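Local structure of metal-dependent phosphohydrolase, HDOD domain-containing (Geobacter sulfurreducens, 3HC1) at residues R116-I129 with I292-L305. The protein is of unknown function but belongs to the HDOD family of the HD-domain superfamily, binds two iron ions and may act as a metal-dependent phosphohydrolase. Numbering follows the deposited sequence. Where two conformers were deposited one is given.
Sequences RSTLWAHSLGVARI and IVEIRAAVDELFLL. With FE (Fe (III) ion), chain C.
V299 fits as a knob into the hole formed by A121, L124, G125 and R128, where 292-302, the last part of the C-terminal helix 281-302, lies across 116-129, the first part of HD-domain helix 116-136, at 131°, axes 9.2 Å apart. This part of the contact is tight. V299 CG1, anti to its own backbone N (chi1 167°), presses on the backbone of A121, 3.5 Å from A121 CA and closer than carbons usually pack, while V299 CG2 lies 4.0 Å from the N of G125, which has no side chain. L124 CG passes V299 CG2 at 4.0 Å, the two side chains pointing opposite ways; L124 CD2 also meets L302 CD2. Farther along, I129 CD1 touches I292 CD1, both leaning on Y240 of helix 229-243. H122, directed away from this interface, binds an iron through NE2 with H152, D153, D238 and E249, the H...HD...D ligand set plus a glutamate, so the C-terminal helix backs a ligand-bearing helix without reaching the metal.

A second close patch surrounds W120: L305 CD2 lies over one indole face, L305 CD1 is 3.6 Å from W120 CB, and W120 CZ2 meets the edge of the F303 ring. A water accepts from W120 NE1 and F303 N and donates to V299 O. The solvent side is at R128 and R116, both partly exposed. A298 CB meets the edge of the R128 guanidinium, L124 CD2 the centre of one face; NH1 gives an in-plane hydrogen bond to a water that donates to I295 O. R116 holds G110 O through NH1, and its NE makes a salt bridge to the C-terminal carboxylate: L305 OXT at 3.1 Å, in the guanidinium plane, N-H...O 159°.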
ATOM      1  N   ARG A 116       5.459  13.616   5.856  1.00 16.06           N
ATOM      2  CA  ARG A 116       5.554  12.196   6.134  1.00 15.86           C
ATOM      3  C   ARG A 116       4.200  11.540   6.301  1.00 18.04           C
ATOM      4  O   ARG A 116       3.923  10.465   5.742  1.00 16.15           O
ATOM      5  CB  ARG A 116       6.374  11.946   7.396  1.00 16.99           C
ATOM      6  CG  ARG A 116       7.821  12.282   7.233  1.00 20.54           C
ATOM      7  CD  ARG A 116       8.534  12.165   8.565  1.00 15.91           C
ATOM      8  NE  ARG A 116       8.372  13.346   9.405  1.00 16.09           N
ATOM      9  CZ  ARG A 116       9.182  14.406   9.449  1.00 13.87           C
ATOM     10  NH1 ARG A 116      10.252  14.538   8.661  1.00 12.41           N
ATOM     11  NH2 ARG A 116       8.893  15.370  10.311  1.00 15.54           N
ATOM     12  N   SER A 117       3.357  12.201   7.079  1.00 17.71           N
ATOM     13  CA  SER A 117       2.046  11.666   7.434  1.00 19.39           C
ATOM     14  C   SER A 117       1.121  11.530   6.247  1.00 17.31           C
ATOM     15  O   SER A 117       0.232  10.709   6.267  1.00 17.98           O
ATOM     16  CB  SER A 117       1.350  12.596   8.431  1.00 22.45           C
ATOM     17  OG  SER A 117       1.141  13.855   7.829  1.00 23.79           O
ATOM     18  N   THR A 118       1.290  12.376   5.249  1.00 15.79           N
ATOM     19  CA  THR A 118       0.468  12.315   4.029  1.00 16.48           C
ATOM     20  C   THR A 118       0.643  10.971   3.283  1.00 15.62           C
ATOM     21  O   THR A 118      -0.324  10.302   2.903  1.00 15.89           O
ATOM     22  CB  THR A 118       0.837  13.543   3.136  1.00 15.94           C
ATOM     23  OG1 THR A 118       0.513  14.703   3.893  1.00 18.57           O
ATOM     24  CG2 THR A 118       0.039  13.616   1.807  1.00 13.74           C
ATOM     25  N   LEU A 119       1.898  10.597   3.101  1.00 14.76           N
ATOM     26  CA  LEU A 119       2.213   9.386   2.364  0.50 15.66           C
ATOM     27  C   LEU A 119       1.840   8.151   3.177  1.00 14.64           C
ATOM     28  O   LEU A 119       1.311   7.205   2.627  1.00 15.73           O
ATOM     29  CB  LEU A 119       3.688   9.373   1.930  0.50 17.91           C
ATOM     30  CG  LEU A 119       3.919  10.132   0.600  0.50 19.94           C
ATOM     31  CD1 LEU A 119       3.469  11.602   0.632  0.50 24.87           C
ATOM     32  CD2 LEU A 119       5.375  10.032   0.179  0.50 28.46           C
ATOM     33  N   TRP A 120       2.120   8.162   4.473  1.00 14.02           N
ATOM     34  CA  TRP A 120       1.763   7.052   5.322  1.00 15.47           C
ATOM     35  C   TRP A 120       0.249   6.805   5.418  1.00 13.47           C
ATOM     36  O   TRP A 120      -0.227   5.682   5.210  1.00 16.27           O
ATOM     37  CB  TRP A 120       2.383   7.239   6.720  1.00 14.29           C
ATOM     38  CG  TRP A 120       1.908   6.231   7.731  1.00 16.86           C
ATOM     39  CD1 TRP A 120       1.108   6.457   8.812  1.00 17.39           C
ATOM     40  CD2 TRP A 120       2.264   4.841   7.774  1.00 17.46           C
ATOM     41  NE1 TRP A 120       0.933   5.283   9.520  1.00 25.38           N
ATOM     42  CE2 TRP A 120       1.618   4.275   8.886  1.00 23.36           C
ATOM     43  CE3 TRP A 120       3.025   4.016   6.943  1.00 17.75           C
ATOM     44  CZ2 TRP A 120       1.727   2.911   9.205  1.00 20.18           C
ATOM     45  CZ3 TRP A 120       3.137   2.684   7.244  1.00 19.70           C
ATOM     46  CH2 TRP A 120       2.498   2.138   8.401  1.00 17.66           C
ATOM     47  N   ALA A 121      -0.498   7.848   5.736  1.00 15.73           N
ATOM     48  CA  ALA A 121      -1.941   7.734   5.902  1.00 18.75           C
ATOM     49  C   ALA A 121      -2.594   7.183   4.625  1.00 16.71           C
ATOM     50  O   ALA A 121      -3.437   6.281   4.665  1.00 15.50           O
ATOM     51  CB  ALA A 121      -2.587   9.138   6.327  1.00 18.33           C
ATOM     52  N   HIS A 122      -2.188   7.721   3.482  1.00 15.62           N
ATOM     53  CA  HIS A 122      -2.705   7.255   2.193  1.00 16.61           C
ATOM     54  C   HIS A 122      -2.353   5.766   1.926  1.00 16.40           C
ATOM     55  O   HIS A 122      -3.187   4.980   1.447  1.00 17.41           O
ATOM     56  CB  HIS A 122      -2.117   8.115   1.060  1.00 14.65           C
ATOM     57  CG  HIS A 122      -2.370   7.557  -0.308  1.00 16.68           C
ATOM     58  ND1 HIS A 122      -3.635   7.450  -0.839  1.00 15.18           N
ATOM     59  CD2 HIS A 122      -1.527   7.020  -1.222  1.00 19.85           C
ATOM     60  CE1 HIS A 122      -3.553   6.934  -2.055  1.00 15.91           C
ATOM     61  NE2 HIS A 122      -2.286   6.645  -2.307  1.00 16.70           N
ATOM     62  N   SER A 123      -1.109   5.403   2.242  1.00 19.83           N
ATOM     63  CA  SER A 123      -0.619   4.039   2.031  1.00 16.77           C
ATOM     64  C   SER A 123      -1.316   3.047   2.945  1.00 18.84           C
ATOM     65  O   SER A 123      -1.766   1.957   2.476  1.00 12.92           O
ATOM     66  CB  SER A 123       0.908   3.969   2.197  1.00 16.12           C
ATOM     67  OG  SER A 123       1.565   4.747   1.179  1.00 14.10           O
ATOM     68  N   LEU A 124      -1.431   3.399   4.233  1.00 16.07           N
ATOM     69  CA  LEU A 124      -2.193   2.586   5.192  1.00 18.08           C
ATOM     70  C   LEU A 124      -3.663   2.449   4.790  1.00 17.09           C
ATOM     71  O   LEU A 124      -4.231   1.363   4.915  1.00 16.99           O
ATOM     72  CB  LEU A 124      -2.105   3.161   6.607  1.00 14.31           C
ATOM     73  CG  LEU A 124      -2.688   2.311   7.756  1.00 24.85           C
ATOM     74  CD1 LEU A 124      -2.083   0.872   7.760  1.00 14.80           C
ATOM     75  CD2 LEU A 124      -2.396   3.038   9.083  1.00 16.45           C
ATOM     76  N   GLY A 125      -4.265   3.526   4.293  1.00 17.46           N
ATOM     77  CA  GLY A 125      -5.665   3.500   3.838  1.00 13.51           C
ATOM     78  C   GLY A 125      -5.848   2.545   2.669  1.00 14.84           C
ATOM     79  O   GLY A 125      -6.721   1.698   2.692  1.00 14.67           O
ATOM     80  N   VAL A 126      -5.000   2.685   1.653  1.00 14.96           N
ATOM     81  CA  VAL A 126      -4.978   1.799   0.516  1.00 17.73           C
ATOM     82  C   VAL A 126      -4.786   0.315   0.924  1.00 15.71           C
ATOM     83  O   VAL A 126      -5.532  -0.557   0.436  1.00 17.91           O
ATOM     84  CB  VAL A 126      -3.970   2.259  -0.579  1.00 17.01           C
ATOM     85  CG1 VAL A 126      -3.774   1.178  -1.747  1.00 11.07           C
ATOM     86  CG2 VAL A 126      -4.475   3.612  -1.163  1.00 13.02           C
ATOM     87  N   ALA A 127      -3.808   0.035   1.787  1.00 14.54           N
ATOM     88  CA  ALA A 127      -3.603  -1.321   2.282  1.00 17.07           C
ATOM     89  C   ALA A 127      -4.925  -1.870   2.833  1.00 16.63           C
ATOM     90  O   ALA A 127      -5.355  -2.995   2.489  1.00 16.72           O
ATOM     91  CB  ALA A 127      -2.518  -1.358   3.379  1.00 15.91           C
ATOM     92  N   ARG A 128      -5.526  -1.110   3.744  1.00 18.64           N
ATOM     93  CA  ARG A 128      -6.696  -1.586   4.494  1.00 20.32           C
ATOM     94  C   ARG A 128      -7.918  -1.772   3.627  1.00 19.54           C
ATOM     95  O   ARG A 128      -8.669  -2.752   3.784  1.00 18.43           O
ATOM     96  CB  ARG A 128      -7.026  -0.666   5.655  1.00 20.70           C
ATOM     97  CG  ARG A 128      -6.072  -0.786   6.794  1.00 19.65           C
ATOM     98  CD  ARG A 128      -6.371   0.175   7.947  1.00 17.95           C
ATOM     99  NE  ARG A 128      -5.421  -0.022   9.020  1.00 17.74           N
ATOM    100  CZ  ARG A 128      -5.411   0.620  10.184  1.00 25.29           C
ATOM    101  NH1 ARG A 128      -6.326   1.537  10.481  1.00 21.38           N
ATOM    102  NH2 ARG A 128      -4.484   0.311  11.074  1.00 18.96           N
ATOM    103  N   ILE A 129      -8.164  -0.813   2.743  1.00 17.22           N
ATOM    104  CA  ILE A 129      -9.295  -0.902   1.823  1.00 15.69           C
ATOM    105  C   ILE A 129      -9.082  -2.008   0.809  1.00 16.26           C
ATOM    106  O   ILE A 129     -10.024  -2.762   0.510  1.00 14.86           O
ATOM    107  CB  ILE A 129      -9.593   0.465   1.119  1.00 16.45           C
ATOM    108  CG1 ILE A 129     -10.229   1.372   2.182  1.00 24.70           C
ATOM    109  CG2 ILE A 129     -10.540   0.269  -0.132  1.00 14.44           C
ATOM    110  CD1 ILE A 129     -10.279   2.782   1.894  1.00 24.63           C
ATOM    111  N   ILE A 292     -15.859   5.045   5.530  1.00 21.95           N
ATOM    112  CA  ILE A 292     -14.614   5.747   5.213  1.00 23.47           C
ATOM    113  C   ILE A 292     -14.256   6.853   6.225  1.00 19.30           C
ATOM    114  O   ILE A 292     -13.109   7.041   6.503  1.00 17.83           O
ATOM    115  CB  ILE A 292     -14.616   6.281   3.752  1.00 23.35           C
ATOM    116  CG1 ILE A 292     -13.246   6.780   3.327  1.00 24.29           C
ATOM    117  CG2 ILE A 292     -15.673   7.346   3.553  1.00 26.59           C
ATOM    118  CD1 ILE A 292     -12.163   5.781   3.341  1.00 23.07           C
ATOM    119  N   VAL A 293     -15.227   7.536   6.823  1.00 21.04           N
ATOM    120  CA  VAL A 293     -14.899   8.478   7.881  1.00 19.88           C
ATOM    121  C   VAL A 293     -14.183   7.756   9.044  1.00 20.40           C
ATOM    122  O   VAL A 293     -13.114   8.187   9.534  1.00 20.37           O
ATOM    123  CB  VAL A 293     -16.166   9.240   8.345  1.00 22.00           C
ATOM    124  CG1 VAL A 293     -15.935  10.005   9.695  1.00 20.43           C
ATOM    125  CG2 VAL A 293     -16.567  10.186   7.219  1.00 25.21           C
ATOM    126  N   GLU A 294     -14.779   6.660   9.474  1.00 19.92           N
ATOM    127  CA  GLU A 294     -14.165   5.804  10.495  1.00 20.31           C
ATOM    128  C   GLU A 294     -12.811   5.236  10.070  1.00 19.89           C
ATOM    129  O   GLU A 294     -11.845   5.249  10.860  1.00 21.59           O
ATOM    130  CB  GLU A 294     -15.109   4.689  10.870  1.00 20.42           C
ATOM    131  CG  GLU A 294     -16.237   5.196  11.721  1.00 31.64           C
ATOM    132  CD  GLU A 294     -17.464   4.326  11.670  1.00 45.62           C
ATOM    133  OE1 GLU A 294     -18.010   4.099  10.554  1.00 41.13           O
ATOM    134  OE2 GLU A 294     -17.900   3.895  12.765  1.00 61.63           O
ATOM    135  N   ILE A 295     -12.701   4.812   8.822  1.00 18.47           N
ATOM    136  CA  ILE A 295     -11.411   4.244   8.323  1.00 19.94           C
ATOM    137  C   ILE A 295     -10.320   5.330   8.395  1.00 23.92           C
ATOM    138  O   ILE A 295      -9.236   5.129   8.966  1.00 20.87           O
ATOM    139  CB  ILE A 295     -11.545   3.680   6.894  1.00 19.51           C
ATOM    140  CG1 ILE A 295     -12.361   2.382   6.884  1.00 21.62           C
ATOM    141  CG2 ILE A 295     -10.173   3.425   6.270  1.00 17.81           C
ATOM    142  CD1 ILE A 295     -12.965   2.067   5.502  1.00 29.38           C
ATOM    143  N   ARG A 296     -10.659   6.519   7.915  1.00 24.41           N
ATOM    144  CA  ARG A 296      -9.748   7.656   7.972  1.00 24.33           C
ATOM    145  C   ARG A 296      -9.339   8.041   9.388  1.00 24.46           C
ATOM    146  O   ARG A 296      -8.175   8.367   9.626  1.00 22.23           O
ATOM    147  CB  ARG A 296     -10.353   8.881   7.269  1.00 22.67           C
ATOM    148  CG  ARG A 296     -10.432   8.771   5.779  1.00 33.57           C
ATOM    149  CD  ARG A 296     -10.483  10.157   5.077  1.00 39.95           C
ATOM    150  NE  ARG A 296     -11.624  10.944   5.497  1.00 38.05           N
ATOM    151  CZ  ARG A 296     -12.842  10.960   4.935  1.00 50.24           C
ATOM    152  NH1 ARG A 296     -13.162  10.239   3.858  1.00 45.97           N
ATOM    153  NH2 ARG A 296     -13.777  11.741   5.469  1.00 52.41           N
ATOM    154  N   ALA A 297     -10.295   8.035  10.305  1.00 23.23           N
ATOM    155  CA  ALA A 297      -9.977   8.289  11.717  1.00 24.18           C
ATOM    156  C   ALA A 297      -8.940   7.283  12.262  1.00 25.80           C
ATOM    157  O   ALA A 297      -7.971   7.669  12.950  1.00 27.40           O
ATOM    158  CB  ALA A 297     -11.232   8.298  12.583  1.00 23.10           C
ATOM    159  N   ALA A 298      -9.149   6.010  11.960  1.00 23.60           N
ATOM    160  CA  ALA A 298      -8.313   4.957  12.476  1.00 27.91           C
ATOM    161  C   ALA A 298      -6.889   5.116  11.882  1.00 28.84           C
ATOM    162  O   ALA A 298      -5.866   5.187  12.611  1.00 31.59           O
ATOM    163  CB  ALA A 298      -8.930   3.585  12.125  1.00 23.97           C
ATOM    164  N   VAL A 299      -6.830   5.248  10.565  1.00 25.91           N
ATOM    165  CA  VAL A 299      -5.560   5.519   9.901  1.00 25.95           C
ATOM    166  C   VAL A 299      -4.806   6.690  10.530  1.00 29.11           C
ATOM    167  O   VAL A 299      -3.612   6.567  10.863  1.00 31.30           O
ATOM    168  CB  VAL A 299      -5.747   5.762   8.382  1.00 24.75           C
ATOM    169  CG1 VAL A 299      -4.509   6.330   7.783  1.00 22.73           C
ATOM    170  CG2 VAL A 299      -6.101   4.463   7.693  1.00 21.07           C
ATOM    171  N   ASP A 300      -5.504   7.804  10.738  1.00 30.05           N
ATOM    172  CA  ASP A 300      -4.850   9.036  11.174  1.00 32.56           C
ATOM    173  C   ASP A 300      -4.346   8.902  12.577  1.00 35.68           C
ATOM    174  O   ASP A 300      -3.384   9.561  12.966  1.00 39.90           O
ATOM    175  CB  ASP A 300      -5.818  10.204  11.113  1.00 32.29           C
ATOM    176  CG  ASP A 300      -5.997  10.751   9.702  1.00 41.14           C
ATOM    177  OD1 ASP A 300      -5.276  10.354   8.740  1.00 39.09           O
ATOM    178  OD2 ASP A 300      -6.881  11.615   9.562  1.00 52.37           O
ATOM    179  N   GLU A 301      -4.992   8.057  13.355  1.00 37.37           N
ATOM    180  CA  GLU A 301      -4.671   7.991  14.751  1.00 40.34           C
ATOM    181  C   GLU A 301      -3.564   7.008  15.104  1.00 40.99           C
ATOM    182  O   GLU A 301      -2.937   7.171  16.141  1.00 41.80           O
ATOM    183  CB  GLU A 301      -5.941   7.728  15.542  1.00 42.41           C
ATOM    184  CG  GLU A 301      -6.824   8.997  15.614  1.00 48.16           C
ATOM    185  CD  GLU A 301      -8.324   8.698  15.679  1.00 56.18           C
ATOM    186  OE1 GLU A 301      -8.727   7.691  16.308  1.00 58.43           O
ATOM    187  OE2 GLU A 301      -9.097   9.485  15.084  1.00 63.03           O
ATOM    188  N   LEU A 302      -3.259   6.055  14.226  1.00 40.38           N
ATOM    189  CA  LEU A 302      -2.487   4.878  14.654  1.00 41.18           C
ATOM    190  C   LEU A 302      -1.069   5.221  15.075  1.00 40.61           C
ATOM    191  O   LEU A 302      -0.667   4.960  16.218  1.00 41.68           O
ATOM    192  CB  LEU A 302      -2.439   3.805  13.571  1.00 40.00           C
ATOM    193  CG  LEU A 302      -1.540   2.615  13.906  1.00 36.58           C
ATOM    194  CD1 LEU A 302      -2.159   1.786  15.019  1.00 43.47           C
ATOM    195  CD2 LEU A 302      -1.287   1.797  12.665  1.00 22.16           C
ATOM    196  N   PHE A 303      -0.303   5.731  14.113  1.00 39.52           N
ATOM    197  CA  PHE A 303       1.015   6.271  14.377  1.00 36.40           C
ATOM    198  C   PHE A 303       0.922   7.715  13.899  1.00 36.41           C
ATOM    199  O   PHE A 303       0.266   8.010  12.863  1.00 30.62           O
ATOM    200  CB  PHE A 303       2.125   5.537  13.608  1.00 36.37           C
ATOM    201  CG  PHE A 303       2.279   4.058  13.948  1.00 34.85           C
ATOM    202  CD1 PHE A 303       2.563   3.642  15.244  1.00 37.79           C
ATOM    203  CD2 PHE A 303       2.190   3.082  12.939  1.00 32.36           C
ATOM    204  CE1 PHE A 303       2.723   2.292  15.545  1.00 33.34           C
ATOM    205  CE2 PHE A 303       2.357   1.731  13.221  1.00 27.20           C
ATOM    206  CZ  PHE A 303       2.622   1.334  14.533  1.00 38.99           C
ATOM    207  N   LEU A 304       1.591   8.583  14.660  1.00 34.37           N
ATOM    208  CA  LEU A 304       1.750   9.998  14.362  1.00 36.69           C
ATOM    209  C   LEU A 304       3.121  10.191  13.706  1.00 38.12           C
ATOM    210  O   LEU A 304       4.145  10.060  14.403  1.00 40.14           O
ATOM    211  CB  LEU A 304       1.697  10.790  15.697  1.00 37.53           C
ATOM    212  N   LEU A 305       3.174  10.482  12.400  1.00 36.27           N
ATOM    213  CA  LEU A 305       4.476  10.673  11.718  1.00 35.81           C
ATOM    214  C   LEU A 305       4.809  12.156  11.503  1.00 35.59           C
ATOM    215  O   LEU A 305       3.785  12.857  11.496  1.00 31.99           O
ATOM    216  CB  LEU A 305       4.491  10.001  10.361  1.00 36.40           C
ATOM    217  CG  LEU A 305       4.086   8.551  10.131  1.00 34.27           C
ATOM    218  CD1 LEU A 305       5.006   8.045   9.000  1.00 28.82           C
ATOM    219  CD2 LEU A 305       4.202   7.687  11.359  1.00 36.89           C
ATOM    220  OXT LEU A 305       5.991  12.634  11.278  1.00 24.78           O
TER
HETATM  221 FE    FE C 306      -1.506   6.007  -4.278  1.00 19.20          FE
HETATM  222  O   HOH W   1       6.124  15.061  11.489  1.00 23.76           O
HETATM  223  O   HOH W   2      -0.987   6.112  11.677  1.00 28.61           O
HETATM  224  O   HOH W   3      -8.555   2.170   9.041  1.00 33.96           O
HETATM  225  O   HOH W   4      -1.159   5.504  -6.170  1.00 15.87           O